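Local coordinates for catalase-3 (Neurospora crassa, PDB 4AJ9), which breaks down hydrogen peroxide to dioxygen and water with a heme cofactor, and probably protects cells from peroxide damage, at residues Trp241-Val246 against Trp623-Ala628; Ala530-Gly535 against Ala584-Val589. One frame throughout, in Å; residues are numbered along the deposited sequence. Where two conformers were deposited one is given.

Contact 1 (Trp241-Val246 against Trp623-Ala628); sequences WEEAQV and WGKPVA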
ATOM      1  N   TRP C 241      22.295 -35.627   1.492  1.00  7.83           N
ATOM      2  CA  TRP C 241      21.895 -34.763   0.378  1.00  8.25           C
ATOM      3  C   TRP C 241      21.023 -35.473  -0.668  1.00 13.21           C
ATOM      4  O   TRP C 241      19.966 -34.963  -1.064  1.00  8.38           O
ATOM      5  CB  TRP C 241      23.110 -34.101  -0.278  1.00  8.40           C
ATOM      6  CG  TRP C 241      22.736 -33.226  -1.438  1.00  6.78           C
ATOM      7  CD1 TRP C 241      23.168 -33.347  -2.729  1.00  6.41           C
ATOM      8  CD2 TRP C 241      21.819 -32.121  -1.423  1.00  6.80           C
ATOM      9  NE1 TRP C 241      22.586 -32.375  -3.516  1.00  7.88           N
ATOM     10  CE2 TRP C 241      21.755 -31.613  -2.739  1.00  6.56           C
ATOM     11  CE3 TRP C 241      21.049 -31.513  -0.426  1.00  9.47           C
ATOM     12  CZ2 TRP C 241      20.965 -30.513  -3.079  1.00 10.96           C
ATOM     13  CZ3 TRP C 241      20.249 -30.428  -0.768  1.00  7.12           C
ATOM     14  CH2 TRP C 241      20.215 -29.939  -2.085  1.00  6.13           C
ATOM     15  N   GLU C 242      21.460 -36.654  -1.097  1.00 11.48           N
ATOM     16  CA  GLU C 242      20.723 -37.424  -2.096  1.00 10.64           C
ATOM     17  C   GLU C 242      19.295 -37.747  -1.645  1.00  8.45           C
ATOM     18  O   GLU C 242      18.413 -37.913  -2.470  1.00  6.64           O
ATOM     19  CB  GLU C 242      21.484 -38.707  -2.494  1.00 10.84           C
ATOM     20  CG  GLU C 242      21.920 -39.597  -1.342  1.00 11.65           C
ATOM     21  CD  GLU C 242      23.293 -39.240  -0.778  1.00 10.80           C
ATOM     22  OE1 GLU C 242      23.717 -38.067  -0.887  1.00  7.95           O
ATOM     23  OE2 GLU C 242      23.948 -40.144  -0.212  1.00 10.96           O
ATOM     24  N   GLU C 243      19.088 -37.836  -0.333  1.00  8.28           N
ATOM     25  CA  GLU C 243      17.773 -38.051   0.263  1.00  7.72           C
ATOM     26  C   GLU C 243      16.961 -36.762   0.243  1.00  6.56           C
ATOM     27  O   GLU C 243      15.805 -36.737  -0.192  1.00  7.81           O
ATOM     28  CB  GLU C 243      17.961 -38.482   1.715  1.00  7.58           C
ATOM     29  CG  GLU C 243      16.696 -38.696   2.532  1.00  7.99           C
ATOM     30  CD  GLU C 243      17.022 -39.106   3.959  1.00  7.35           C
ATOM     31  OE1 GLU C 243      18.162 -38.830   4.408  1.00  7.73           O
ATOM     32  OE2 GLU C 243      16.158 -39.721   4.624  1.00  9.29           O
ATOM     33  N   ALA C 244      17.573 -35.695   0.749  1.00  5.49           N
ATOM     34  CA  ALA C 244      16.930 -34.380   0.822  1.00  6.49           C
ATOM     35  C   ALA C 244      16.406 -33.918  -0.534  1.00  5.24           C
ATOM     36  O   ALA C 244      15.368 -33.260  -0.611  1.00  6.78           O
ATOM     37  CB  ALA C 244      17.896 -33.344   1.397  1.00  9.14           C
ATOM     38  N   GLN C 245      17.111 -34.283  -1.601  1.00 10.10           N
ATOM     39  CA  GLN C 245      16.707 -33.887  -2.950  1.00 10.23           C
ATOM     40  C   GLN C 245      15.424 -34.572  -3.403  1.00  5.86           C
ATOM     41  O   GLN C 245      14.537 -33.930  -3.949  1.00  5.99           O
ATOM     42  CB  GLN C 245      17.810 -34.182  -3.951  1.00 13.42           C
ATOM     43  CG  GLN C 245      19.002 -33.269  -3.854  1.00  9.20           C
ATOM     44  CD  GLN C 245      19.829 -33.340  -5.105  1.00  8.93           C
ATOM     45  OE1 GLN C 245      20.369 -34.390  -5.436  1.00 14.25           O
ATOM     46  NE2 GLN C 245      19.899 -32.234  -5.837  1.00 16.91           N
ATOM     47  N   VAL C 246      15.338 -35.879  -3.199  1.00  6.31           N
ATOM     48  CA  VAL C 246      14.128 -36.609  -3.557  1.00  8.16           C
ATOM     49  C   VAL C 246      12.969 -36.133  -2.692  1.00  6.62           C
ATOM     50  O   VAL C 246      11.841 -35.966  -3.163  1.00 10.65           O
ATOM     51  CB  VAL C 246      14.329 -38.128  -3.403  1.00  6.16           C
ATOM     52  CG1 VAL C 246      13.006 -38.857  -3.546  1.00  4.89           C
ATOM     53  CG2 VAL C 246      15.362 -38.627  -4.427  1.00  5.67           C
ATOM     54  N   TRP C 623      20.435 -44.457   2.015  1.00  8.34           N
ATOM     55  CA  TRP C 623      20.385 -43.213   2.766  1.00 13.53           C
ATOM     56  C   TRP C 623      20.715 -43.425   4.244  1.00  9.31           C
ATOM     57  O   TRP C 623      20.555 -42.515   5.066  1.00 14.45           O
ATOM     58  CB  TRP C 623      19.003 -42.582   2.595  1.00  8.96           C
ATOM     59  CG  TRP C 623      18.739 -42.200   1.165  1.00  7.86           C
ATOM     60  CD1 TRP C 623      19.668 -42.029   0.181  1.00 10.76           C
ATOM     61  CD2 TRP C 623      17.466 -41.942   0.566  1.00  7.94           C
ATOM     62  NE1 TRP C 623      19.052 -41.668  -0.998  1.00  8.86           N
ATOM     63  CE2 TRP C 623      17.698 -41.613  -0.788  1.00 10.53           C
ATOM     64  CE3 TRP C 623      16.149 -41.954   1.044  1.00  6.01           C
ATOM     65  CZ2 TRP C 623      16.661 -41.300  -1.672  1.00  6.59           C
ATOM     66  CZ3 TRP C 623      15.115 -41.651   0.161  1.00  5.76           C
ATOM     67  CH2 TRP C 623      15.384 -41.317  -1.178  1.00  5.71           C
ATOM     68  N   GLY C 624      21.182 -44.627   4.574  1.00 11.57           N
ATOM     69  CA  GLY C 624      21.681 -44.935   5.906  1.00 11.43           C
ATOM     70  C   GLY C 624      20.655 -45.237   6.992  1.00 11.39           C
ATOM     71  O   GLY C 624      20.996 -45.247   8.176  1.00 12.34           O
ATOM     72  N   LYS C 625      19.410 -45.488   6.604  1.00  9.99           N
ATOM     73  CA  LYS C 625      18.352 -45.773   7.574  1.00  4.99           C
ATOM     74  C   LYS C 625      18.453 -47.195   8.126  1.00 11.39           C
ATOM     75  O   LYS C 625      18.948 -48.100   7.445  1.00 12.44           O
ATOM     76  CB  LYS C 625      16.963 -45.595   6.940  1.00  6.29           C
ATOM     77  CG  LYS C 625      16.709 -44.249   6.310  1.00  7.12           C
ATOM     78  CD  LYS C 625      15.303 -44.167   5.709  1.00  7.59           C
ATOM     79  CE  LYS C 625      15.123 -42.893   4.895  1.00  6.06           C
ATOM     80  NZ  LYS C 625      15.303 -41.692   5.774  1.00  9.65           N
ATOM     81  N   PRO C 626      17.984 -47.397   9.362  1.00  7.62           N
ATOM     82  CA  PRO C 626      17.737 -48.767   9.826  1.00 13.39           C
ATOM     83  C   PRO C 626      16.756 -49.430   8.869  1.00 12.37           C
ATOM     84  O   PRO C 626      15.685 -48.869   8.638  1.00 11.07           O
ATOM     85  CB  PRO C 626      17.046 -48.570  11.177  1.00  8.77           C
ATOM     86  CG  PRO C 626      17.335 -47.174  11.579  1.00 11.44           C
ATOM     87  CD  PRO C 626      17.588 -46.378  10.348  1.00  8.50           C
ATOM     88  N   VAL C 627      17.121 -50.576   8.299  1.00 10.72           N
ATOM     89  CA  VAL C 627      16.189 -51.346   7.486  1.00  9.76           C
ATOM     90  C   VAL C 627      16.074 -52.766   8.029  1.00 15.95           C
ATOM     91  O   VAL C 627      16.980 -53.265   8.705  1.00 10.38           O
ATOM     92  CB  VAL C 627      16.581 -51.358   5.994  1.00 11.18           C
ATOM     93  CG1 VAL C 627      16.641 -49.919   5.446  1.00 10.12           C
ATOM     94  CG2 VAL C 627      17.919 -52.076   5.786  1.00 11.14           C
ATOM     95  N   ALA C 628      14.955 -53.418   7.750  1.00 12.66           N
ATOM     96  CA  ALA C 628      14.711 -54.725   8.348  1.00 16.04           C
ATOM     97  C   ALA C 628      13.719 -55.571   7.568  1.00 20.16           C
ATOM     98  O   ALA C 628      13.060 -55.095   6.651  1.00 14.22           O
ATOM     99  CB  ALA C 628      14.248 -54.565   9.785  1.00 17.38           C
TER
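E243 does two jobs with one side chain: its CB and CG lie over the indole of W623, while its carboxylate runs on to meet K625. The contact with the ring is CH-pi: E243 CB stands 3.9 Å from the centroid of the five-membered ring of W623, only 18° off the ring normal. The same face is covered further by E243 CA, centred 3.7 Å above the plane of the W623 ring, and by E243 CG, 3.6 Å from W623 CE3. CG of E243 sits anti to the backbone N (chi1 177°) and the chain is extended beyond it, so the carboxylate reaches K625 tip to tip. The resulting salt bridge runs from OE2 to NZ; its modelled length is too short to be taken literally. Each charge has a further partner: E243 OE1 pairs with K669, and K625 NZ also reaches the carbonyl of F585.

Around the indole, E242 CG approaches W623 NE1 obliquely at 3.6 Å, the two side chains sliding past each other in opposite directions. V246 crosses W623 at about a right angle, its CB 4.0 Å from W623 CH2. An alanine in place of W623 would probably open a gap against helix 241-250, leaving the E243 stem and V246 without the ring they pack on.

W623 follows helix 612-622, and G624, with phi 80°, is the C-prime residue of the Schellman motif that ends it. The chain then turns into strand 627-630, so the contact sets a helix of the catalase core against a helix-to-strand connection in the parallel alpha/beta domain that long catalases carry at their C-terminus.

Contact 2 (Ala530-Gly535 against Ala584-Val589); sequences ATLRVG and AFDAVV
D586 and R533 are joined by two bonds of opposite sense. The backbone N of R533 donates to D586 OD2 at 2.8 Å, the oxygen accepting through its anti lone pair, and the N of D586 returns a bond of 2.8 Å to R533 O. That carbonyl also accepts from A587 N, more nearly in line with the C=O (164° at the oxygen), so two donors grip one oxygen where the pairing begins. Parallel bridging then continues from G535 N to A587 O, 2.9 Å, and from V589 N to G535 O.

The charged ends turn elsewhere: D586 OD1 forms a salt bridge with R201, and R533 NH2 one with D261. A water ties R533 NH1, 2.8 Å away and in the guanidinium plane, to A584 O.

Packing differs on the two faces of the sheet. On one, V534 CG1 meets V589 CG2 at 3.7 Å. On the other, the F585 ring has G535 CA over its centre, 3.6 Å from the centroid and 9° off the normal, and A584 CB over its opposite face. A CB on G535 would run into F585 CD2, so the ring's approach depends on glycine. Backbone bonds thus set the register of neighbouring strands, while the salt bridges of D586 with R201 and R533 with D261 probably help tie this part of the domain to the catalase core.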
ATOM      1  N   ALA C 530      10.780 -41.164  20.051  1.00 10.71           N
ATOM      2  CA  ALA C 530       9.382 -40.766  19.955  1.00 13.31           C
ATOM      3  C   ALA C 530       9.139 -39.973  18.670  1.00 14.69           C
ATOM      4  O   ALA C 530       9.980 -39.169  18.266  1.00 10.83           O
ATOM      5  CB  ALA C 530       8.980 -39.942  21.161  1.00 13.38           C
ATOM      6  N   THR C 531       7.989 -40.221  18.041  1.00 11.90           N
ATOM      7  CA  THR C 531       7.577 -39.577  16.791  1.00  9.50           C
ATOM      8  C   THR C 531       8.289 -40.074  15.536  1.00 11.47           C
ATOM      9  O   THR C 531       7.820 -39.811  14.435  1.00  9.27           O
ATOM     10  CB  THR C 531       7.729 -38.042  16.817  1.00  8.26           C
ATOM     11  OG1 THR C 531       9.096 -37.690  16.536  1.00  8.82           O
ATOM     12  CG2 THR C 531       7.303 -37.475  18.162  1.00  9.56           C
ATOM     13  N   LEU C 532       9.421 -40.756  15.672  1.00  9.34           N
ATOM     14  CA  LEU C 532      10.119 -41.209  14.477  1.00  9.67           C
ATOM     15  C   LEU C 532       9.232 -42.196  13.697  1.00 13.03           C
ATOM     16  O   LEU C 532       8.341 -42.836  14.262  1.00 11.63           O
ATOM     17  CB  LEU C 532      11.491 -41.804  14.796  1.00 11.10           C
ATOM     18  CG  LEU C 532      12.489 -40.812  15.404  1.00 15.54           C
ATOM     19  CD1 LEU C 532      13.885 -41.401  15.415  1.00 20.63           C
ATOM     20  CD2 LEU C 532      12.476 -39.476  14.666  1.00 13.05           C
ATOM     21  N   ARG C 533       9.484 -42.302  12.400  1.00  5.60           N
ATOM     22  CA  ARG C 533       8.531 -42.896  11.482  1.00 10.78           C
ATOM     23  C   ARG C 533       9.037 -44.212  10.905  1.00  9.81           C
ATOM     24  O   ARG C 533      10.175 -44.306  10.444  1.00  9.87           O
ATOM     25  CB  ARG C 533       8.225 -41.905  10.349  1.00  9.33           C
ATOM     26  CG  ARG C 533       7.511 -40.641  10.834  1.00 20.21           C
ATOM     27  CD  ARG C 533       7.781 -39.428   9.930  1.00 20.62           C
ATOM     28  NE  ARG C 533       7.118 -38.216  10.419  1.00 24.15           N
ATOM     29  CZ  ARG C 533       5.898 -37.825  10.054  1.00 29.04           C
ATOM     30  NH1 ARG C 533       5.194 -38.550   9.188  1.00 30.19           N
ATOM     31  NH2 ARG C 533       5.378 -36.705  10.556  1.00 19.58           N
ATOM     32  N   VAL C 534       8.176 -45.220  10.916  1.00  5.40           N
ATOM     33  CA  VAL C 534       8.535 -46.518  10.367  1.00  6.61           C
ATOM     34  C   VAL C 534       7.589 -46.856   9.222  1.00  8.08           C
ATOM     35  O   VAL C 534       6.375 -46.847   9.393  1.00 10.29           O
ATOM     36  CB  VAL C 534       8.463 -47.605  11.446  1.00 11.02           C
ATOM     37  CG1 VAL C 534       8.906 -48.946  10.885  1.00  9.60           C
ATOM     38  CG2 VAL C 534       9.320 -47.208  12.637  1.00  9.24           C
ATOM     39  N   GLY C 535       8.149 -47.112   8.049  1.00  8.28           N
ATOM     40  CA  GLY C 535       7.365 -47.598   6.937  1.00  6.78           C
ATOM     41  C   GLY C 535       7.416 -49.114   6.917  1.00  8.34           C
ATOM     42  O   GLY C 535       8.483 -49.706   6.758  1.00 12.50           O
ATOM     43  N   ALA C 584       9.937 -40.541   3.462  1.00  5.47           N
ATOM     44  CA  ALA C 584       8.919 -40.254   4.475  1.00  6.96           C
ATOM     45  C   ALA C 584       9.206 -40.908   5.822  1.00  9.51           C
ATOM     46  O   ALA C 584       8.567 -40.586   6.828  1.00 11.35           O
ATOM     47  CB  ALA C 584       7.551 -40.682   3.990  1.00  9.91           C
ATOM     48  N   PHE C 585      10.159 -41.830   5.837  1.00  6.85           N
ATOM     49  CA  PHE C 585      10.358 -42.679   7.000  1.00  9.13           C
ATOM     50  C   PHE C 585      11.777 -42.619   7.532  1.00  8.04           C
ATOM     51  O   PHE C 585      12.716 -42.312   6.809  1.00  9.92           O
ATOM     52  CB  PHE C 585       9.997 -44.132   6.663  1.00 12.92           C
ATOM     53  CG  PHE C 585       8.682 -44.268   5.959  1.00  8.67           C
ATOM     54  CD1 PHE C 585       7.508 -43.955   6.613  1.00  4.25           C
ATOM     55  CD2 PHE C 585       8.626 -44.678   4.642  1.00  9.96           C
ATOM     56  CE1 PHE C 585       6.293 -44.066   5.970  1.00  9.43           C
ATOM     57  CE2 PHE C 585       7.413 -44.796   3.997  1.00 13.59           C
ATOM     58  CZ  PHE C 585       6.251 -44.475   4.657  1.00  7.51           C
ATOM     59  N   ASP C 586      11.915 -42.929   8.813  1.00 10.47           N
ATOM     60  CA  ASP C 586      13.217 -42.971   9.445  1.00  8.71           C
ATOM     61  C   ASP C 586      13.739 -44.407   9.472  1.00  6.33           C
ATOM     62  O   ASP C 586      14.936 -44.637   9.653  1.00 11.01           O
ATOM     63  CB  ASP C 586      13.131 -42.374  10.848  1.00  8.96           C
ATOM     64  CG  ASP C 586      12.649 -40.941  10.832  1.00 12.93           C
ATOM     65  OD1 ASP C 586      13.388 -40.102  10.284  1.00 13.34           O
ATOM     66  OD2 ASP C 586      11.547 -40.651  11.370  1.00  9.30           O
ATOM     67  N   ALA C 587      12.837 -45.362   9.269  1.00  8.45           N
ATOM     68  CA  ALA C 587      13.205 -46.778   9.173  1.00  6.77           C
ATOM     69  C   ALA C 587      12.254 -47.501   8.215  1.00 10.75           C
ATOM     70  O   ALA C 587      11.096 -47.118   8.081  1.00 11.80           O
ATOM     71  CB  ALA C 587      13.183 -47.430  10.565  1.00 10.65           C
ATOM     72  N   VAL C 588      12.744 -48.534   7.536  1.00  8.73           N
ATOM     73  CA  VAL C 588      11.919 -49.287   6.592  1.00  7.80           C
ATOM     74  C   VAL C 588      11.956 -50.779   6.925  1.00 11.26           C
ATOM     75  O   VAL C 588      13.025 -51.381   6.999  1.00 11.88           O
ATOM     76  CB  VAL C 588      12.372 -49.066   5.141  1.00 12.47           C
ATOM     77  CG1 VAL C 588      11.544 -49.919   4.188  1.00  9.13           C
ATOM     78  CG2 VAL C 588      12.249 -47.600   4.784  1.00  7.81           C
ATOM     79  N   VAL C 589      10.789 -51.372   7.145  0.50 12.20           N
ATOM     80  CA  VAL C 589      10.730 -52.781   7.511  0.50 10.40           C
ATOM     81  C   VAL C 589       9.793 -53.570   6.603  0.50 12.92           C
ATOM     82  O   VAL C 589       8.627 -53.216   6.437  0.50 14.17           O
ATOM     83  CB  VAL C 589      10.310 -52.971   8.983  0.50 11.71           C
ATOM     84  CG1 VAL C 589      11.397 -52.458   9.913  0.50 11.86           C
ATOM     85  CG2 VAL C 589       8.995 -52.263   9.257  0.50 12.01           C
TER
HETATM   86  O   HOH W   1       5.783 -40.900   7.730  1.00 22.46           O

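Both contacts are buried, yet they differ in what they join. Contact 2 lies within the C-terminal domain and pairs two strands of its six-stranded parallel sheet; contact 1 spans the interface between that domain and the catalase core. Accordingly, main-chain hydrogen bonds dominate 584-589 against 530-535, whereas contact 1 has no main-chain hydrogen bond across it and rests on the W623 ring and one salt bridge, with 266 Å² buried compared with 459 Å². The two meet directly, their centres about 11 Å apart: strands 587-590 and 627-630 are neighbours, with probable hydrogen bonds from A628 N to V588 O and from V588 N to P626 O. Contact 1 also touches a second subunit, through E242 and Q245, but contact 2 touches none.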